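PDB 6NYR: Crov588 from Cafeteriavirus, which is of unknown function but folds as a leucine-rich-repeat solenoid, built of FNIP-type repeats, that curls into a circular shape. Local coordinates for residues L11-N14 with N15-D19; I79-G82 with I83-H87; K101-L104 with G105-F108; L190-G193 with R194-Q198; L520-G523 with T524-Q528. One frame throughout, in Å; residues are numbered along the deposited sequence.

All five contacts are local: a short strand of the solenoid ends, the chain turns, and side chains before the turn meet those after it. Contacts 2 and 3 are neighbours, with centres about 5 Å apart; their strands 78-80 and 101-103 pair in parallel, and K103 NZ of contact 3 reaches Y81 O of contact 2 at 3.0 Å. Contact 1 lies about 17 Å from contact 2 (centres), near the N-terminal end. Contact 4 is about 21 Å from contact 3, whereas contact 5 is about 57 Å from contact 4, centre to centre, on the opposite side of the chain's centre. Contacts 4 and 5 hold nearly parallel phenylalanine stacks; contact 1 has an oblique Phe pair, contact 2 Tyr-His and contact 3 Leu-Phe.

Contact 1. Residues L11-N14 with N15-D19; sequences LTFN and NEFND
F13 and F17 bring their rings together across a tight turn, and the path of F13 from CB outward shows how. Its CB lies 4.0 Å from F17 CG, at the start of the contact. CG is a little closer to the F17 ring, and CD2 makes the main approach, 3.3 Å from F17 CE2 and above the centre of that ring. Further out, CE2 of F13 meets F17 CZ at 3.4 Å. The F13 branch through CD2 and CE2 thus does the touching. With planes at 42° and centroids 4.3 Å apart, the pair is oblique, neither a parallel stack nor an edge-to-face one. F17 reaches back because its CG stands anti to its backbone N (chi1 174°). The backbone closes the same turn: F17 N donates to N14 O at 3.2 Å (161° at the hydrogen). Outside the turn, F13 also meets the ring of F38 nearly parallel, and Y24 packs edge-to-face with F17. This is a type I beta turn from N14 to F17 directly after strand 10-12, with F13 just before the turn and F17 as its last residue, both buried in the core of a leucine-rich-repeat solenoid near its N-terminal end.

Contact 2. Residues I79-G82 with I83-H87; sequences IYYG and IYKNH
Aromatic packing joins Y81 to H87, edge to face. The H87 edge carrying CE1 and NE2 points at one face of the tyrosine ring, offset toward its rim, with H87 CE1 3.5 Å from Y81 CE2. The planes stand at 70° and the centroids are 4.9 Å apart. On the opposite tyrosine face I79 CG1 lies toward the rim; the ring of F59 also meets Y81.

Apolar contact comes from K85, whose chain runs alongside Y81 and points the same way. K85 CG approaches Y81 CD1 at 3.6 Å, and K85 CE follows at 3.9 Å from Y81 CE1. A bend at chi2 (63°) lets the methylenes follow the ring; K85 NZ, 5.5 Å from the Y81 ring centroid, can add at most a weak cation-pi attraction. The setting is the exit from strand 78-80 in the leucine-rich-repeat solenoid, where the chain turns from the strand toward helix 89-93.

Polar bonds fix the far ends of these side chains. K85 NZ forms a salt bridge with E91; its contact to N86 O is modelled too short to be relied on. H87 NE2 accepts a hydrogen bond from the backbone N of G105, in the next turn of the solenoid, while H87 ND1 has a weak hydrogen bond to E91. Within the loop, H87 N donates to N86 OD1 at 2.6 Å, tilted 28° from the amide carbonyl plane.

Contact 3. Residues K101-L104 with G105-F108; sequences KLKL and GDVF
K103 and L104 close an extended run that G105 carries on before the chain bends at D106. Strand 101-103 gives way to L104 and G105, both extended with psi near 155°, so the backbone stays stretched past the strand end. D106 and V107 then adopt helix-like values, and F108 N returns only a weak hydrogen bond, 3.5 Å, to G105 O.

The polar side of this bend is held by K103. Its chain is extended as far as CE and bends at chi4 (-62°), which swings NZ back toward the turn. There NZ forms a salt bridge with D106 OD1 at 3.0 Å, meeting the oxygen from above the carboxylate plane. The same NZ donates to L104 O, also 3.0 Å away and nearly along the C=O axis, and to Y81 O in the preceding strand region. Three oxygen acceptors therefore grip one ammonium group. D106 OD1 has a further partner, the backbone N of E128, so this carboxylate oxygen links the turn to the following one.

L104 and F108 make the apolar contact. L104 CD1 is 4.0 Å from F108 CD2, approaching the ring obliquely, a looser meeting than a ring stack. F108 also packs on L89 and L92, and L104 touches L92, so both side chains lie against helix 89-93. The arrangement is a strand-to-loop turn of the FNIP-type leucine-rich repeat, with leucine and phenylalanine in the solenoid core and a lysine-aspartate bridge across the bend, whose NZ and OD1 also bond to the turns before and after.

Contact 4. Residues L190-G193 with R194-Q198; sequences LEFG and RNFNQ
Different first torsions bring F192 and F196 face to face. In F192, CG lies anti to the carbonyl carbon (chi1 -70°), whereas in F196 it lies anti to the backbone N (chi1 178°). The turn between them carries F192 CB to 3.8 Å from F196 CB. From CB onward the rings lie over one another, with planes only 11° apart and centroids 3.7 Å apart. F192 CD1 sits 3.3 Å from F196 CG, while F196 CE2 comes over the centre of the F192 ring. Contact continues to the far rim, where F192 CZ meets F196 CZ at 3.7 Å.

The turn is a type I beta turn from G193 to F196, following strand 189-191 in an FNIP-type leucine-rich repeat; both stacked rings are buried in the solenoid core. The F196 N to G193 O bond that closes it is weak, at 3.4 Å. On the other face of F196 the backbone N of Q198 lies over the ring centre, and F192 meets F170 of the preceding turn almost parallel, extending the aromatic packing beyond this pair.

On the outer side of the turn, R194 bends at chi3 and its NE donates to N195 OD1 at 2.9 Å. The acceptor lies near the guanidinium plane, but the donor stands above the amide carbonyl plane. R194 also touches W216, and N195 packs on Y217.

Contact 5. Residues L520-G523 with T524-Q528; sequences LIFG and TSFNQ
F522 and F526 lie in an offset stack, planes tilted by 13° and centroids 3.8 Å apart. The shift is not symmetrical: CE1 of F522 stands above the centre of the F526 ring, whereas F526 CD2 lies over the F522 face nearer its rim. Close to the backbone, F522 CD1 meets F526 CG at 3.2 Å; farther out, F522 CZ is 3.5 Å from F526 CE2. The CD1-CE1 branch of F522 is thus the part that overlaps its partner most closely, and its CD2 stays 4.0 Å from F526 CD2. F526 has its CG trans to the backbone N (chi1 -180°), which sends the ring back toward the strand end.

Both rings belong to the core of the leucine-rich-repeat solenoid, at the bend where strand 519-521 passes into the loop before strand 541-543. F522 also touches L500 and L542, from the turns before and after. The second face of F526 is met by the backbone N of Q528 over the ring centre. Past the rings, N527 OD1 accepts from N549 N and Q550 NE2 of the following turn, while N527 N and Q528 NE2 both donate to N505 OD1 of the preceding one. S525 OG, on the outer side of the bend, is hydrogen-bonded to H502 O.

Contact 1. Residues L11-N14 with N15-D19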
loop_
_atom_site.group_PDB
_atom_site.type_symbol
_atom_site.label_atom_id
_atom_site.label_comp_id
_atom_site.label_asym_id
_atom_site.label_seq_id
_atom_site.Cartn_x
_atom_site.Cartn_y
_atom_site.Cartn_z
ATOM N N LEU A 11 0.748 18.476 14.021
ATOM C CA LEU A 11 1.663 19.356 13.307
ATOM C C LEU A 11 2.985 18.628 13.081
ATOM O O LEU A 11 3.585 18.111 14.030
ATOM C CB LEU A 11 1.904 20.652 14.082
ATOM C CG LEU A 11 2.875 21.636 13.442
ATOM C CD1 LEU A 11 2.567 23.068 13.868
ATOM C CD2 LEU A 11 4.322 21.291 13.800
ATOM N N THR A 12 3.440 18.595 11.829
ATOM C CA THR A 12 4.684 17.941 11.448
ATOM C C THR A 12 5.621 18.989 10.866
ATOM O O THR A 12 5.292 19.621 9.857
ATOM C CB THR A 12 4.429 16.827 10.427
ATOM O OG1 THR A 12 3.452 15.911 10.938
ATOM C CG2 THR A 12 5.718 16.072 10.117
ATOM N N PHE A 13 6.782 19.170 11.489
ATOM C CA PHE A 13 7.799 20.035 10.915
ATOM C C PHE A 13 8.461 19.348 9.717
ATOM O O PHE A 13 8.282 18.152 9.473
ATOM C CB PHE A 13 8.853 20.406 11.952
ATOM C CG PHE A 13 8.404 21.449 12.929
ATOM C CD1 PHE A 13 7.727 21.094 14.082
ATOM C CD2 PHE A 13 8.667 22.790 12.699
ATOM C CE1 PHE A 13 7.322 22.055 14.988
ATOM C CE2 PHE A 13 8.260 23.755 13.601
ATOM C CZ PHE A 13 7.585 23.386 14.745
ATOM N N ASN A 14 9.232 20.126 8.959
ATOM C CA ASN A 14 9.952 19.578 7.817
ATOM C C ASN A 14 10.942 18.529 8.298
ATOM O O ASN A 14 11.411 18.572 9.438
ATOM C CB ASN A 14 10.666 20.716 7.065
ATOM C CG ASN A 14 10.682 20.500 5.564
ATOM O OD1 ASN A 14 9.986 21.206 4.837
ATOM N ND2 ASN A 14 11.531 19.590 5.087
ATOM N N ASN A 15 11.261 17.575 7.425
ATOM C CA ASN A 15 12.287 16.606 7.784
ATOM C C ASN A 15 13.668 17.236 7.785
ATOM O O ASN A 15 14.617 16.634 8.304
ATOM C CB ASN A 15 12.271 15.415 6.834
ATOM C CG ASN A 15 13.131 14.267 7.334
ATOM O OD1 ASN A 15 14.274 14.101 6.905
ATOM N ND2 ASN A 15 12.594 13.480 8.261
ATOM N N GLU A 16 13.791 18.443 7.231
ATOM C CA GLU A 16 15.041 19.188 7.215
ATOM C C GLU A 16 14.988 20.384 8.159
ATOM O O GLU A 16 15.946 21.171 8.218
ATOM C CB GLU A 16 15.340 19.669 5.790
ATOM C CG GLU A 16 15.353 18.558 4.755
ATOM C CD GLU A 16 16.550 17.641 4.890
ATOM O OE1 GLU A 16 17.682 18.154 5.034
ATOM O OE2 GLU A 16 16.359 16.404 4.858
ATOM N N PHE A 17 13.901 20.513 8.926
ATOM C CA PHE A 17 13.668 21.693 9.747
ATOM C C PHE A 17 14.561 21.633 10.980
ATOM O O PHE A 17 14.481 20.689 11.771
ATOM C CB PHE A 17 12.196 21.770 10.161
ATOM C CG PHE A 17 11.889 22.888 11.133
ATOM C CD1 PHE A 17 11.416 24.111 10.686
ATOM C CD2 PHE A 17 12.073 22.707 12.498
ATOM C CE1 PHE A 17 11.137 25.132 11.580
ATOM C CE2 PHE A 17 11.799 23.726 13.392
ATOM C CZ PHE A 17 11.329 24.939 12.932
ATOM N N ASN A 18 15.421 22.635 11.134
ATOM C CA ASN A 18 16.336 22.743 12.262
ATOM C C ASN A 18 16.487 24.239 12.555
ATOM O O ASN A 18 17.525 24.854 12.319
ATOM C CB ASN A 18 17.689 22.085 11.986
ATOM C CG ASN A 18 18.539 21.974 13.237
ATOM O OD1 ASN A 18 18.045 22.131 14.357
ATOM N ND2 ASN A 18 19.826 21.712 13.051
ATOM N N ASP A 19 15.426 24.839 13.087
ATOM C CA ASP A 19 15.426 26.240 13.469
ATOM C C ASP A 19 14.949 26.397 14.905
ATOM O O ASP A 19 14.063 25.657 15.352
ATOM C CB ASP A 19 14.505 27.052 12.541
ATOM C CG ASP A 19 15.151 27.383 11.214
ATOM O OD1 ASP A 19 16.393 27.510 11.169
ATOM O OD2 ASP A 19 14.411 27.526 10.217
#

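Contact 2. Residues I79-G82 with I83-H87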
loop_
_atom_site.group_PDB
_atom_site.type_symbol
_atom_site.label_atom_id
_atom_site.label_comp_id
_atom_site.label_asym_id
_atom_site.label_seq_id
_atom_site.Cartn_x
_atom_site.Cartn_y
_atom_site.Cartn_z
ATOM N N ILE A 79 5.832 11.159 24.949
ATOM C CA ILE A 79 7.008 11.648 24.240
ATOM C C ILE A 79 7.844 10.450 23.812
ATOM O O ILE A 79 8.074 9.518 24.590
ATOM C CB ILE A 79 7.847 12.628 25.090
ATOM C CG1 ILE A 79 8.952 13.231 24.211
ATOM C CG2 ILE A 79 8.460 11.918 26.286
ATOM C CD1 ILE A 79 9.609 14.449 24.789
ATOM N N TYR A 80 8.307 10.491 22.565
ATOM C CA TYR A 80 9.066 9.405 21.958
ATOM C C TYR A 80 10.358 9.974 21.395
ATOM O O TYR A 80 10.324 10.853 20.527
ATOM C CB TYR A 80 8.244 8.726 20.862
ATOM C CG TYR A 80 6.837 8.377 21.301
ATOM C CD1 TYR A 80 6.542 7.121 21.809
ATOM C CD2 TYR A 80 5.806 9.305 21.216
ATOM C CE1 TYR A 80 5.263 6.795 22.214
ATOM C CE2 TYR A 80 4.520 8.988 21.621
ATOM C CZ TYR A 80 4.254 7.731 22.121
ATOM O OH TYR A 80 2.979 7.406 22.526
ATOM N N TYR A 81 11.490 9.483 21.893
ATOM C CA TYR A 81 12.794 9.985 21.492
ATOM C C TYR A 81 13.428 9.079 20.438
ATOM O O TYR A 81 13.013 7.935 20.223
ATOM C CB TYR A 81 13.724 10.116 22.704
ATOM C CG TYR A 81 13.375 11.237 23.657
ATOM C CD1 TYR A 81 13.645 12.558 23.328
ATOM C CD2 TYR A 81 12.792 10.974 24.889
ATOM C CE1 TYR A 81 13.342 13.589 24.196
ATOM C CE2 TYR A 81 12.480 12.002 25.765
ATOM C CZ TYR A 81 12.762 13.307 25.412
ATOM O OH TYR A 81 12.458 14.337 26.273
ATOM N N GLY A 82 14.480 9.606 19.799
ATOM C CA GLY A 82 15.074 9.001 18.638
ATOM C C GLY A 82 16.452 8.424 18.887
ATOM O O GLY A 82 16.844 8.136 20.026
ATOM N N ILE A 83 17.219 8.294 17.803
ATOM C CA ILE A 83 18.404 7.446 17.810
ATOM C C ILE A 83 19.581 8.088 18.526
ATOM O O ILE A 83 20.423 7.379 19.093
ATOM C CB ILE A 83 18.772 7.085 16.359
ATOM C CG1 ILE A 83 19.853 6.003 16.320
ATOM C CG2 ILE A 83 19.270 8.324 15.609
ATOM C CD1 ILE A 83 19.341 4.627 16.673
ATOM N N TYR A 84 19.681 9.411 18.514
ATOM C CA TYR A 84 20.848 10.095 19.051
ATOM C C TYR A 84 20.627 10.659 20.451
ATOM O O TYR A 84 21.556 11.243 21.021
ATOM C CB TYR A 84 21.264 11.222 18.095
ATOM C CG TYR A 84 22.040 10.776 16.871
ATOM C CD1 TYR A 84 23.156 9.951 16.990
ATOM C CD2 TYR A 84 21.663 11.186 15.599
ATOM C CE1 TYR A 84 23.874 9.548 15.875
ATOM C CE2 TYR A 84 22.376 10.782 14.475
ATOM C CZ TYR A 84 23.476 9.967 14.621
ATOM O OH TYR A 84 24.181 9.572 13.507
ATOM N N LYS A 85 19.441 10.482 21.027
ATOM C CA LYS A 85 19.117 11.093 22.309
ATOM C C LYS A 85 19.617 10.239 23.469
ATOM O O LYS A 85 19.368 9.032 23.519
ATOM C CB LYS A 85 17.607 11.297 22.425
ATOM C CG LYS A 85 17.142 11.915 23.738
ATOM C CD LYS A 85 17.706 13.318 23.934
ATOM C CE LYS A 85 17.084 14.001 25.151
ATOM N NZ LYS A 85 17.961 13.969 26.359
ATOM N N ASN A 86 20.322 10.877 24.397
ATOM C CA ASN A 86 20.751 10.277 25.651
ATOM C C ASN A 86 19.909 10.831 26.795
ATOM O O ASN A 86 19.145 11.785 26.630
ATOM C CB ASN A 86 22.240 10.557 25.896
ATOM C CG ASN A 86 22.879 9.551 26.836
ATOM O OD1 ASN A 86 22.193 8.827 27.556
ATOM N ND2 ASN A 86 24.206 9.504 26.831
ATOM N N HIS A 87 20.053 10.217 27.969
ATOM C CA HIS A 87 19.417 10.729 29.171
ATOM C C HIS A 87 20.359 10.575 30.358
ATOM O O HIS A 87 21.118 9.608 30.457
ATOM C CB HIS A 87 18.098 10.002 29.509
ATOM C CG HIS A 87 17.055 10.102 28.441
ATOM N ND1 HIS A 87 16.353 11.262 28.189
ATOM C CD2 HIS A 87 16.587 9.181 27.567
ATOM C CE1 HIS A 87 15.506 11.054 27.197
ATOM N NE2 HIS A 87 15.627 9.799 26.803
#

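Contact 3. Residues K101-L104 with G105-F108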
loop_
_atom_site.group_PDB
_atom_site.type_symbol
_atom_site.label_atom_id
_atom_site.label_comp_id
_atom_site.label_asym_id
_atom_site.label_seq_id
_atom_site.Cartn_x
_atom_site.Cartn_y
_atom_site.Cartn_z
ATOM N N LYS A 101 3.049 7.742 28.307
ATOM C CA LYS A 101 3.685 6.946 27.268
ATOM C C LYS A 101 5.061 7.523 26.984
ATOM O O LYS A 101 5.205 8.735 26.792
ATOM C CB LYS A 101 2.824 6.932 26.008
ATOM C CG LYS A 101 1.400 6.469 26.262
ATOM C CD LYS A 101 0.739 6.000 24.981
ATOM C CE LYS A 101 -0.678 5.518 25.239
ATOM N NZ LYS A 101 -1.304 5.006 23.990
ATOM N N LEU A 102 6.065 6.655 26.960
ATOM C CA LEU A 102 7.444 7.102 26.859
ATOM C C LEU A 102 8.266 6.095 26.080
ATOM O O LEU A 102 8.233 4.898 26.380
ATOM C CB LEU A 102 8.048 7.291 28.256
ATOM C CG LEU A 102 9.561 7.475 28.378
ATOM C CD1 LEU A 102 10.018 8.792 27.788
ATOM C CD2 LEU A 102 9.969 7.354 29.853
ATOM N N LYS A 103 8.999 6.587 25.088
ATOM C CA LYS A 103 10.103 5.847 24.495
ATOM C C LYS A 103 11.396 6.593 24.809
ATOM O O LYS A 103 11.539 7.771 24.458
ATOM C CB LYS A 103 9.962 5.671 22.985
ATOM C CG LYS A 103 11.133 4.876 22.409
ATOM C CD LYS A 103 11.145 4.852 20.891
ATOM C CE LYS A 103 12.443 4.238 20.367
ATOM N NZ LYS A 103 13.653 5.022 20.764
ATOM N N LEU A 104 12.322 5.912 25.474
ATOM C CA LEU A 104 13.611 6.495 25.805
ATOM C C LEU A 104 14.489 6.614 24.562
ATOM O O LEU A 104 14.316 5.898 23.571
ATOM C CB LEU A 104 14.320 5.638 26.851
ATOM C CG LEU A 104 13.596 5.505 28.189
ATOM C CD1 LEU A 104 14.226 4.419 29.044
ATOM C CD2 LEU A 104 13.598 6.841 28.915
ATOM N N GLY A 105 15.431 7.554 24.619
ATOM C CA GLY A 105 16.424 7.654 23.567
ATOM C C GLY A 105 17.264 6.394 23.464
ATOM O O GLY A 105 17.417 5.639 24.425
ATOM N N ASP A 106 17.816 6.167 22.273
ATOM C CA ASP A 106 18.531 4.928 22.005
ATOM C C ASP A 106 19.937 4.905 22.586
ATOM O O ASP A 106 20.515 3.821 22.711
ATOM C CB ASP A 106 18.594 4.686 20.495
ATOM C CG ASP A 106 17.231 4.380 19.899
ATOM O OD1 ASP A 106 16.397 3.761 20.594
ATOM O OD2 ASP A 106 16.990 4.767 18.737
ATOM N N VAL A 107 20.502 6.059 22.939
ATOM C CA VAL A 107 21.812 6.048 23.577
ATOM C C VAL A 107 21.710 5.625 25.042
ATOM O O VAL A 107 22.628 4.985 25.569
ATOM C CB VAL A 107 22.491 7.422 23.471
ATOM C CG1 VAL A 107 23.824 7.422 24.219
ATOM C CG2 VAL A 107 22.694 7.818 22.018
ATOM N N PHE A 108 20.611 5.964 25.711
ATOM C CA PHE A 108 20.514 5.753 27.146
ATOM C C PHE A 108 20.847 4.312 27.506
ATOM O O PHE A 108 20.307 3.369 26.926
ATOM C CB PHE A 108 19.113 6.094 27.637
ATOM C CG PHE A 108 18.944 5.935 29.115
ATOM C CD1 PHE A 108 19.542 6.829 29.987
ATOM C CD2 PHE A 108 18.197 4.897 29.639
ATOM C CE1 PHE A 108 19.391 6.699 31.349
ATOM C CE2 PHE A 108 18.043 4.759 31.003
ATOM C CZ PHE A 108 18.643 5.660 31.861
#

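Contact 4. Residues L190-G193 with R194-Q198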
loop_
_atom_site.group_PDB
_atom_site.type_symbol
_atom_site.label_atom_id
_atom_site.label_comp_id
_atom_site.label_asym_id
_atom_site.label_seq_id
_atom_site.Cartn_x
_atom_site.Cartn_y
_atom_site.Cartn_z
ATOM N N LEU A 190 2.515 -11.645 24.333
ATOM C CA LEU A 190 3.927 -11.891 24.617
ATOM C C LEU A 190 4.649 -12.107 23.298
ATOM O O LEU A 190 4.255 -12.974 22.508
ATOM C CB LEU A 190 4.114 -13.097 25.539
ATOM C CG LEU A 190 5.555 -13.493 25.880
ATOM C CD1 LEU A 190 6.336 -12.324 26.461
ATOM C CD2 LEU A 190 5.580 -14.682 26.847
ATOM N N GLU A 191 5.688 -11.313 23.052
ATOM C CA GLU A 191 6.507 -11.456 21.856
ATOM C C GLU A 191 7.975 -11.566 22.242
ATOM O O GLU A 191 8.528 -10.650 22.859
ATOM C CB GLU A 191 6.314 -10.283 20.890
ATOM C CG GLU A 191 7.139 -10.450 19.621
ATOM C CD GLU A 191 6.833 -9.419 18.561
ATOM O OE1 GLU A 191 5.837 -8.680 18.712
ATOM O OE2 GLU A 191 7.595 -9.350 17.573
ATOM N N PHE A 192 8.599 -12.678 21.871
ATOM C CA PHE A 192 10.038 -12.844 21.997
ATOM C C PHE A 192 10.739 -12.386 20.722
ATOM O O PHE A 192 10.168 -12.397 19.628
ATOM C CB PHE A 192 10.400 -14.300 22.287
ATOM C CG PHE A 192 10.012 -14.754 23.660
ATOM C CD1 PHE A 192 10.727 -14.332 24.767
ATOM C CD2 PHE A 192 8.932 -15.600 23.844
ATOM C CE1 PHE A 192 10.371 -14.745 26.034
ATOM C CE2 PHE A 192 8.572 -16.017 25.108
ATOM C CZ PHE A 192 9.291 -15.589 26.203
ATOM N N GLY A 193 12.004 -11.995 20.879
ATOM C CA GLY A 193 12.789 -11.464 19.791
ATOM C C GLY A 193 13.718 -12.497 19.179
ATOM O O GLY A 193 13.629 -13.699 19.439
ATOM N N ARG A 194 14.648 -11.995 18.363
ATOM C CA ARG A 194 15.498 -12.853 17.547
ATOM C C ARG A 194 16.112 -13.995 18.350
ATOM O O ARG A 194 15.947 -15.171 18.012
ATOM C CB ARG A 194 16.616 -12.012 16.923
ATOM C CG ARG A 194 17.214 -12.571 15.646
ATOM C CD ARG A 194 18.319 -11.653 15.132
ATOM N NE ARG A 194 19.344 -11.474 16.165
ATOM C CZ ARG A 194 20.363 -10.626 16.087
ATOM N NH1 ARG A 194 20.515 -9.866 15.013
ATOM N NH2 ARG A 194 21.233 -10.541 17.085
ATOM N N ASN A 195 16.834 -13.663 19.416
ATOM C CA ASN A 195 17.763 -14.602 20.030
ATOM C C ASN A 195 17.169 -15.418 21.167
ATOM O O ASN A 195 17.884 -16.248 21.739
ATOM C CB ASN A 195 19.000 -13.851 20.543
ATOM C CG ASN A 195 19.869 -13.335 19.420
ATOM O OD1 ASN A 195 19.537 -13.492 18.244
ATOM N ND2 ASN A 195 20.983 -12.704 19.769
ATOM N N PHE A 196 15.911 -15.204 21.532
ATOM C CA PHE A 196 15.349 -15.983 22.621
ATOM C C PHE A 196 15.243 -17.448 22.202
ATOM O O PHE A 196 14.484 -17.788 21.287
ATOM C CB PHE A 196 13.977 -15.469 23.034
ATOM C CG PHE A 196 13.354 -16.286 24.123
ATOM C CD1 PHE A 196 13.705 -16.081 25.447
ATOM C CD2 PHE A 196 12.445 -17.282 23.825
ATOM C CE1 PHE A 196 13.146 -16.842 26.455
ATOM C CE2 PHE A 196 11.879 -18.049 24.827
ATOM C CZ PHE A 196 12.230 -17.831 26.144
ATOM N N ASN A 197 15.996 -18.319 22.885
ATOM C CA ASN A 197 15.993 -19.758 22.620
ATOM C C ASN A 197 16.174 -20.455 23.972
ATOM O O ASN A 197 17.172 -21.110 24.247
ATOM C CB ASN A 197 17.081 -20.154 21.622
ATOM C CG ASN A 197 16.969 -21.603 21.190
ATOM O OD1 ASN A 197 15.927 -22.239 21.368
ATOM N ND2 ASN A 197 18.041 -22.133 20.616
ATOM N N GLN A 198 15.175 -20.300 24.833
ATOM C CA GLN A 198 15.200 -20.786 26.206
ATOM C C GLN A 198 13.991 -21.684 26.429
ATOM O O GLN A 198 12.910 -21.435 25.885
ATOM C CB GLN A 198 15.187 -19.598 27.176
ATOM C CG GLN A 198 16.275 -19.586 28.244
ATOM C CD GLN A 198 17.630 -20.038 27.743
ATOM O OE1 GLN A 198 18.146 -21.067 28.185
ATOM N NE2 GLN A 198 18.213 -19.285 26.819
#

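Contact 5. Residues L520-G523 with T524-Q528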
loop_
_atom_site.group_PDB
_atom_site.type_symbol
_atom_site.label_atom_id
_atom_site.label_comp_id
_atom_site.label_asym_id
_atom_site.label_seq_id
_atom_site.Cartn_x
_atom_site.Cartn_y
_atom_site.Cartn_z
ATOM N N LEU A 520 -9.524 10.882 -22.030
ATOM C CA LEU A 520 -8.712 10.455 -23.165
ATOM C C LEU A 520 -7.244 10.569 -22.786
ATOM O O LEU A 520 -6.802 11.618 -22.305
ATOM C CB LEU A 520 -9.015 11.290 -24.410
ATOM C CG LEU A 520 -8.280 10.870 -25.680
ATOM C CD1 LEU A 520 -8.527 9.399 -25.996
ATOM C CD2 LEU A 520 -8.693 11.744 -26.854
ATOM N N ILE A 521 -6.495 9.494 -23.014
ATOM C CA ILE A 521 -5.089 9.407 -22.643
ATOM C C ILE A 521 -4.305 8.995 -23.878
ATOM O O ILE A 521 -4.511 7.894 -24.402
ATOM C CB ILE A 521 -4.853 8.382 -21.511
ATOM C CG1 ILE A 521 -5.723 8.692 -20.292
ATOM C CG2 ILE A 521 -3.364 8.321 -21.166
ATOM C CD1 ILE A 521 -5.274 9.864 -19.468
ATOM N N PHE A 522 -3.417 9.866 -24.345
ATOM C CA PHE A 522 -2.533 9.528 -25.449
ATOM C C PHE A 522 -1.231 8.942 -24.925
ATOM O O PHE A 522 -0.723 9.353 -23.877
ATOM C CB PHE A 522 -2.246 10.756 -26.309
ATOM C CG PHE A 522 -3.372 11.129 -27.224
ATOM C CD1 PHE A 522 -3.677 10.342 -28.320
ATOM C CD2 PHE A 522 -4.132 12.260 -26.986
ATOM C CE1 PHE A 522 -4.709 10.678 -29.168
ATOM C CE2 PHE A 522 -5.174 12.601 -27.829
ATOM C CZ PHE A 522 -5.463 11.811 -28.921
ATOM N N GLY A 523 -0.699 7.973 -25.658
ATOM C CA GLY A 523 0.551 7.345 -25.300
ATOM C C GLY A 523 1.766 8.127 -25.775
ATOM O O GLY A 523 1.679 9.236 -26.304
ATOM N N THR A 524 2.929 7.501 -25.585
ATOM C CA THR A 524 4.201 8.149 -25.880
ATOM C C THR A 524 4.225 8.746 -27.279
ATOM O O THR A 524 4.602 9.909 -27.468
ATOM C CB THR A 524 5.336 7.128 -25.726
ATOM O OG1 THR A 524 5.425 6.702 -24.361
ATOM C CG2 THR A 524 6.669 7.709 -26.177
ATOM N N SER A 525 3.818 7.966 -28.276
ATOM C CA SER A 525 4.165 8.273 -29.654
ATOM C C SER A 525 3.160 9.160 -30.372
ATOM O O SER A 525 3.500 9.718 -31.422
ATOM C CB SER A 525 4.333 6.973 -30.449
ATOM O OG SER A 525 5.412 6.206 -29.941
ATOM N N PHE A 526 1.946 9.313 -29.853
ATOM C CA PHE A 526 0.935 10.043 -30.599
ATOM C C PHE A 526 1.418 11.458 -30.900
ATOM O O PHE A 526 1.772 12.212 -29.987
ATOM C CB PHE A 526 -0.388 10.100 -29.841
ATOM C CG PHE A 526 -1.454 10.846 -30.589
ATOM C CD1 PHE A 526 -2.101 10.253 -31.659
ATOM C CD2 PHE A 526 -1.781 12.150 -30.258
ATOM C CE1 PHE A 526 -3.066 10.934 -32.371
ATOM C CE2 PHE A 526 -2.747 12.838 -30.961
ATOM C CZ PHE A 526 -3.392 12.228 -32.022
ATOM N N ASN A 527 1.432 11.821 -32.178
ATOM C CA ASN A 527 1.836 13.163 -32.578
ATOM C C ASN A 527 1.148 13.537 -33.889
ATOM O O ASN A 527 1.782 13.977 -34.850
ATOM C CB ASN A 527 3.357 13.254 -32.701
ATOM C CG ASN A 527 3.842 14.680 -32.863
ATOM O OD1 ASN A 527 3.129 15.630 -32.537
ATOM N ND2 ASN A 527 5.062 14.838 -33.362
ATOM N N GLN A 528 -0.171 13.379 -33.937
ATOM C CA GLN A 528 -0.959 13.750 -35.103
ATOM C C GLN A 528 -1.803 14.976 -34.787
ATOM O O GLN A 528 -2.327 15.114 -33.677
ATOM C CB GLN A 528 -1.868 12.606 -35.563
ATOM C CG GLN A 528 -1.133 11.332 -35.945
ATOM C CD GLN A 528 -0.106 11.549 -37.040
ATOM O OE1 GLN A 528 -0.389 12.174 -38.064
ATOM N NE2 GLN A 528 1.098 11.034 -36.827
#